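Local coordinates for protein guanine deaminase (Escherichia coli, PDB 6OHB) that catalyses the zinc-dependent hydrolytic deamination of guanine to xanthine and ammonia, a step in purine degradation, at residues H84-M90 with T109-Y113; A138-G142 with V234-L238. One frame throughout, in Å; residues are numbered along the deposited sequence.

Interaction 1: H84-M90 with T109-Y113; sequences HYPQSEM and TERRY. With ZN (zinc ion), chain E.
With CG anti to the carbonyl carbon in both Gln-87 (chi1 -72°) and Glu-110, and both chains extended beyond it, their amide and carboxylate meet nearly coplanar. Gln-87 NE2 donates close to its amide plane to the anti lone pair of Glu-110 OE2 at 2.7 Å, along a somewhat bent bond (149°). This oxygen also accepts from a water, whose oxygen lies 2.8 Å from Glu-110 OE2 and, in the plane of the His-84 imidazole, 2.7 Å from its donor ND1. Arg-209 forms a salt bridge with the other carboxylate oxygen, OE1. One residue back along the loop, Pro-86, the centre of an inverse gamma turn, sets CB over the middle of the Tyr-113 ring, 3.4 Å from its centroid, in a CH-pi contact. Tyr-113 turns its edge toward the face of Tyr-85, and Tyr-113 OH donates to the syn lone pair of Glu-89 OE1 at 2.7 Å. Tyr-118 hydrogen-bonds Glu-89 OE2. His-84 NE2 binds zinc at 1.9 Å, and the water on its ND1 links this ligand to Glu-110, in a loop that probably also contacts the substrate, behind the His-X-His metal motif (His-82, His-84) ending the first barrel strand of amidohydrolases.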
loop_
_atom_site.group_PDB
_atom_site.type_symbol
_atom_site.label_atom_id
_atom_site.label_comp_id
_atom_site.label_asym_id
_atom_site.label_seq_id
_atom_site.Cartn_x
_atom_site.Cartn_y
_atom_site.Cartn_z
ATOM N N HIS A 84 17.367 6.820 -0.316
ATOM C CA HIS A 84 17.978 8.146 -0.397
ATOM C C HIS A 84 17.782 8.855 0.949
ATOM O O HIS A 84 16.651 9.164 1.334
ATOM C CB HIS A 84 17.373 8.957 -1.552
ATOM C CG HIS A 84 17.624 8.396 -2.929
ATOM N ND1 HIS A 84 18.534 8.953 -3.807
ATOM C CD2 HIS A 84 17.031 7.385 -3.606
ATOM C CE1 HIS A 84 18.518 8.284 -4.946
ATOM N NE2 HIS A 84 17.622 7.323 -4.846
ATOM N N TYR A 85 18.885 9.084 1.675
ATOM C CA TYR A 85 18.826 9.794 2.956
ATOM C C TYR A 85 18.227 11.201 2.874
ATOM O O TYR A 85 17.347 11.517 3.694
ATOM C CB TYR A 85 20.232 9.797 3.579
ATOM C CG TYR A 85 20.657 11.043 4.339
ATOM C CD1 TYR A 85 19.994 11.453 5.496
ATOM C CD2 TYR A 85 21.754 11.792 3.917
ATOM C CE1 TYR A 85 20.392 12.583 6.190
ATOM C CE2 TYR A 85 22.163 12.924 4.610
ATOM C CZ TYR A 85 21.480 13.313 5.743
ATOM O OH TYR A 85 21.886 14.440 6.430
ATOM N N PRO A 86 18.656 12.098 1.959
ATOM C CA PRO A 86 18.171 13.488 2.023
ATOM C C PRO A 86 16.869 13.735 1.273
ATOM O O PRO A 86 16.756 14.728 0.546
ATOM C CB PRO A 86 19.323 14.275 1.392
ATOM C CG PRO A 86 19.838 13.351 0.342
ATOM C CD PRO A 86 19.684 11.943 0.908
ATOM N N GLN A 87 15.879 12.851 1.424
ATOM C CA GLN A 87 14.654 12.974 0.644
ATOM C C GLN A 87 13.394 12.620 1.425
ATOM O O GLN A 87 12.327 12.478 0.811
ATOM C CB GLN A 87 14.734 12.092 -0.607
ATOM C CG GLN A 87 15.688 12.601 -1.674
ATOM C CD GLN A 87 15.716 11.706 -2.890
ATOM O OE1 GLN A 87 14.902 10.789 -3.015
ATOM N NE2 GLN A 87 16.644 11.971 -3.802
ATOM N N SER A 88 13.477 12.479 2.751
ATOM C CA SER A 88 12.324 12.025 3.522
ATOM C C SER A 88 11.147 12.991 3.410
ATOM O O SER A 88 9.988 12.563 3.372
ATOM C CB SER A 88 12.720 11.835 4.987
ATOM O OG SER A 88 13.745 10.864 5.123
ATOM N N GLU A 89 11.420 14.293 3.337
ATOM C CA GLU A 89 10.373 15.307 3.347
ATOM C C GLU A 89 9.777 15.585 1.971
ATOM O O GLU A 89 8.817 16.358 1.877
ATOM C CB GLU A 89 10.912 16.614 3.946
ATOM C CG GLU A 89 11.971 17.306 3.100
ATOM C CD GLU A 89 13.388 16.915 3.486
ATOM O OE1 GLU A 89 13.638 15.714 3.735
ATOM O OE2 GLU A 89 14.255 17.814 3.542
ATOM N N MET A 90 10.300 14.964 0.917
ATOM C CA MET A 90 9.904 15.305 -0.445
ATOM C C MET A 90 8.419 15.052 -0.677
ATOM O O MET A 90 7.929 13.933 -0.497
ATOM C CB MET A 90 10.738 14.505 -1.444
ATOM C CG MET A 90 11.031 15.251 -2.734
ATOM S SD MET A 90 11.498 14.160 -4.092
ATOM C CE MET A 90 12.563 13.019 -3.251
ATOM N N THR A 109 14.834 19.555 -3.009
ATOM C CA THR A 109 14.805 18.898 -1.706
ATOM C C THR A 109 16.220 18.644 -1.201
ATOM O O THR A 109 16.550 18.969 -0.054
ATOM C CB THR A 109 14.016 17.592 -1.790
ATOM O OG1 THR A 109 12.668 17.875 -2.188
ATOM C CG2 THR A 109 14.003 16.889 -0.439
ATOM N N GLU A 110 17.080 18.072 -2.050
ATOM C CA GLU A 110 18.433 17.758 -1.605
ATOM C C GLU A 110 19.284 19.005 -1.401
ATOM O O GLU A 110 20.305 18.932 -0.708
ATOM C CB GLU A 110 19.131 16.845 -2.615
ATOM C CG GLU A 110 18.468 15.498 -2.840
ATOM C CD GLU A 110 19.335 14.571 -3.670
ATOM O OE1 GLU A 110 20.402 15.019 -4.145
ATOM O OE2 GLU A 110 18.942 13.401 -3.865
ATOM N N ARG A 111 18.887 20.144 -1.987
ATOM C CA ARG A 111 19.626 21.390 -1.789
ATOM C C ARG A 111 19.618 21.841 -0.334
ATOM O O ARG A 111 20.594 22.439 0.135
ATOM C CB ARG A 111 19.051 22.492 -2.680
ATOM N N ARG A 112 18.546 21.545 0.402
ATOM C CA ARG A 112 18.417 22.001 1.781
ATOM C C ARG A 112 19.430 21.351 2.714
ATOM O O ARG A 112 19.567 21.798 3.858
ATOM C CB ARG A 112 16.991 21.732 2.269
ATOM C CG ARG A 112 15.948 22.012 1.190
ATOM C CD ARG A 112 14.585 21.378 1.457
ATOM N NE ARG A 112 14.076 21.602 2.807
ATOM C CZ ARG A 112 12.780 21.620 3.115
ATOM N NH1 ARG A 112 12.386 21.823 4.366
ATOM N NH2 ARG A 112 11.876 21.431 2.163
ATOM N N TYR A 113 20.144 20.327 2.255
ATOM C CA TYR A 113 21.088 19.583 3.076
ATOM C C TYR A 113 22.507 20.147 3.025
ATOM O O TYR A 113 23.437 19.490 3.505
ATOM C CB TYR A 113 21.067 18.105 2.669
ATOM C CG TYR A 113 19.787 17.421 3.109
ATOM C CD1 TYR A 113 18.615 17.562 2.378
ATOM C CD2 TYR A 113 19.744 16.670 4.275
ATOM C CE1 TYR A 113 17.442 16.959 2.786
ATOM C CE2 TYR A 113 18.576 16.063 4.689
ATOM C CZ TYR A 113 17.428 16.211 3.943
ATOM O OH TYR A 113 16.261 15.605 4.354
HETATM ZN ZN ZN E . 16.905 6.062 -6.073
HETATM O O HOH W 1 20.021 10.994 -2.897
#

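Interaction 2: A138-G142 with V234-L238. With ZN (zinc ion), chain E.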
loop_
_atom_site.group_PDB
_atom_site.type_symbol
_atom_site.label_atom_id
_atom_site.label_comp_id
_atom_site.label_asym_id
_atom_site.label_seq_id
_atom_site.Cartn_x
_atom_site.Cartn_y
_atom_site.Cartn_z
ATOM N N ALA A 138 21.219 -0.786 5.612
ATOM C CA ALA A 138 20.759 -0.112 4.414
ATOM C C ALA A 138 21.950 0.298 3.564
ATOM O O ALA A 138 23.027 0.610 4.077
ATOM C CB ALA A 138 19.903 1.121 4.746
ATOM N N LEU A 139 21.740 0.280 2.254
ATOM C CA LEU A 139 22.655 0.877 1.292
ATOM C C LEU A 139 22.041 2.221 0.914
ATOM O O LEU A 139 20.958 2.269 0.323
ATOM C CB LEU A 139 22.841 -0.040 0.086
ATOM C CG LEU A 139 23.490 0.545 -1.167
ATOM C CD1 LEU A 139 24.876 1.097 -0.861
ATOM C CD2 LEU A 139 23.548 -0.510 -2.265
ATOM N N VAL A 140 22.710 3.307 1.290
ATOM C CA VAL A 140 22.086 4.618 1.411
ATOM C C VAL A 140 22.748 5.582 0.437
ATOM O O VAL A 140 23.970 5.763 0.469
ATOM C CB VAL A 140 22.191 5.165 2.846
ATOM C CG1 VAL A 140 21.488 6.511 2.942
ATOM C CG2 VAL A 140 21.619 4.177 3.851
ATOM N N PHE A 141 21.940 6.209 -0.415
ATOM C CA PHE A 141 22.417 7.356 -1.174
ATOM C C PHE A 141 22.595 8.541 -0.238
ATOM O O PHE A 141 21.694 8.877 0.537
ATOM C CB PHE A 141 21.441 7.712 -2.291
ATOM C CG PHE A 141 21.929 7.355 -3.666
ATOM C CD1 PHE A 141 22.115 6.031 -4.020
ATOM C CD2 PHE A 141 22.196 8.341 -4.602
ATOM C CE1 PHE A 141 22.555 5.690 -5.280
ATOM C CE2 PHE A 141 22.636 8.012 -5.866
ATOM C CZ PHE A 141 22.814 6.685 -6.210
ATOM N N GLY A 142 23.763 9.165 -0.297
ATOM C CA GLY A 142 24.007 10.370 0.467
ATOM C C GLY A 142 23.681 11.661 -0.258
ATOM O O GLY A 142 22.725 11.748 -1.035
ATOM N N VAL A 234 29.935 -0.186 -4.847
ATOM C CA VAL A 234 29.521 0.683 -5.941
ATOM C C VAL A 234 28.000 0.694 -5.944
ATOM O O VAL A 234 27.370 -0.355 -5.786
ATOM C CB VAL A 234 30.072 0.202 -7.299
ATOM C CG1 VAL A 234 29.512 1.045 -8.432
ATOM C CG2 VAL A 234 31.599 0.224 -7.295
ATOM N N HIS A 235 27.408 1.871 -6.122
ATOM C CA HIS A 235 25.963 2.010 -5.979
ATOM C C HIS A 235 25.470 3.066 -6.954
ATOM O O HIS A 235 25.865 4.230 -6.844
ATOM C CB HIS A 235 25.617 2.396 -4.539
ATOM C CG HIS A 235 24.151 2.427 -4.255
ATOM N ND1 HIS A 235 23.611 3.144 -3.208
ATOM C CD2 HIS A 235 23.110 1.821 -4.874
ATOM C CE1 HIS A 235 22.302 2.976 -3.194
ATOM N NE2 HIS A 235 21.973 2.179 -4.195
ATOM N N THR A 236 24.595 2.686 -7.887
ATOM C CA THR A 236 24.078 3.687 -8.816
ATOM C C THR A 236 22.717 3.253 -9.345
ATOM O O THR A 236 22.266 2.139 -9.092
ATOM C CB THR A 236 25.073 3.931 -9.964
ATOM O OG1 THR A 236 24.674 5.087 -10.709
ATOM C CG2 THR A 236 25.145 2.722 -10.892
ATOM N N HIS A 237 22.066 4.148 -10.095
ATOM C CA HIS A 237 20.784 3.860 -10.733
ATOM C C HIS A 237 21.020 3.320 -12.150
ATOM O O HIS A 237 21.992 3.693 -12.811
ATOM C CB HIS A 237 19.904 5.118 -10.789
ATOM C CG HIS A 237 19.374 5.584 -9.457
ATOM N ND1 HIS A 237 20.053 6.470 -8.645
ATOM C CD2 HIS A 237 18.196 5.334 -8.833
ATOM C CE1 HIS A 237 19.328 6.725 -7.569
ATOM N NE2 HIS A 237 18.198 6.045 -7.655
ATOM N N LEU A 238 20.129 2.434 -12.621
ATOM C CA LEU A 238 20.318 1.831 -13.941
ATOM C C LEU A 238 18.986 1.447 -14.576
ATOM O O LEU A 238 18.223 0.682 -13.981
ATOM C CB LEU A 238 21.222 0.589 -13.852
ATOM C CG LEU A 238 21.469 -0.225 -15.131
ATOM C CD1 LEU A 238 22.338 0.560 -16.099
ATOM C CD2 LEU A 238 22.118 -1.562 -14.790
HETATM ZN ZN ZN E . 16.905 6.062 -6.073
HETATM O O HOH W 2 25.350 4.808 -1.856
#
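The imidazole of His-235 is clamped on both faces by the strand across the barrel: Leu-139 on one, Phe-141 on the other. Leu-139 brings CG over the ring, 3.4 Å from the His-235 centroid, in a CH-pi contact, while the Phe-141 ring stands edge-on to the opposite face in a T-shaped pair, with centroids 4.7 Å apart and planes at 75°. His-235 reaches this slot because its CG is anti to the backbone N (chi1 -174°). No direct hydrogen bond joins the two strands; instead a water in the plane of the imidazole bridges them, its oxygen 2.8 Å from His-235 ND1 and 2.9 Å from Val-140 O, to which it donates. At the far side of the ring NE2 hydrogen-bonds ND1 of the zinc ligand His-82, which makes His-235 a second-shell residue. Replacing this imidazole by an alanine is likely to leave His-82 ND1 without its partner, break the water bridge and open a gap between Leu-139 and Phe-141. His-237 completes the aromatic cluster, its CE1 over one face of the Phe-141 ring near the rim, the two rings meeting obliquely; its NE2 binds zinc at 2.0 Å and its ND1 is hydrogen-bonded to Arg-209 O. The axes of segments 138-141 and 234-238 come within 8.6 Å, their N-to-C directions 68° apart, separated in the barrel order by strands 164-169 and 203-208, with Leu-139 also touching Val-273 of strand 272-274.

Interaction 1 closes before interaction 2 opens along the chain, and their centres lie 15 Å apart within the same amidohydrolase barrel. Strand 73-84, which leads into the loop of interaction 1, runs parallel to strand 135-141 of interaction 2, and a probable hydrogen bond from Tyr-85 N to Phe-141 O, 3.0 Å long, carries the pairing past its end. The two contacts converge on one zinc ion: His-84 comes from interaction 1 and His-237 from interaction 2, with His-82 and Asp-327 completing the protein ligands. One contact thus ties the metal to the loop and helix 98-111, the other to the barrel interior.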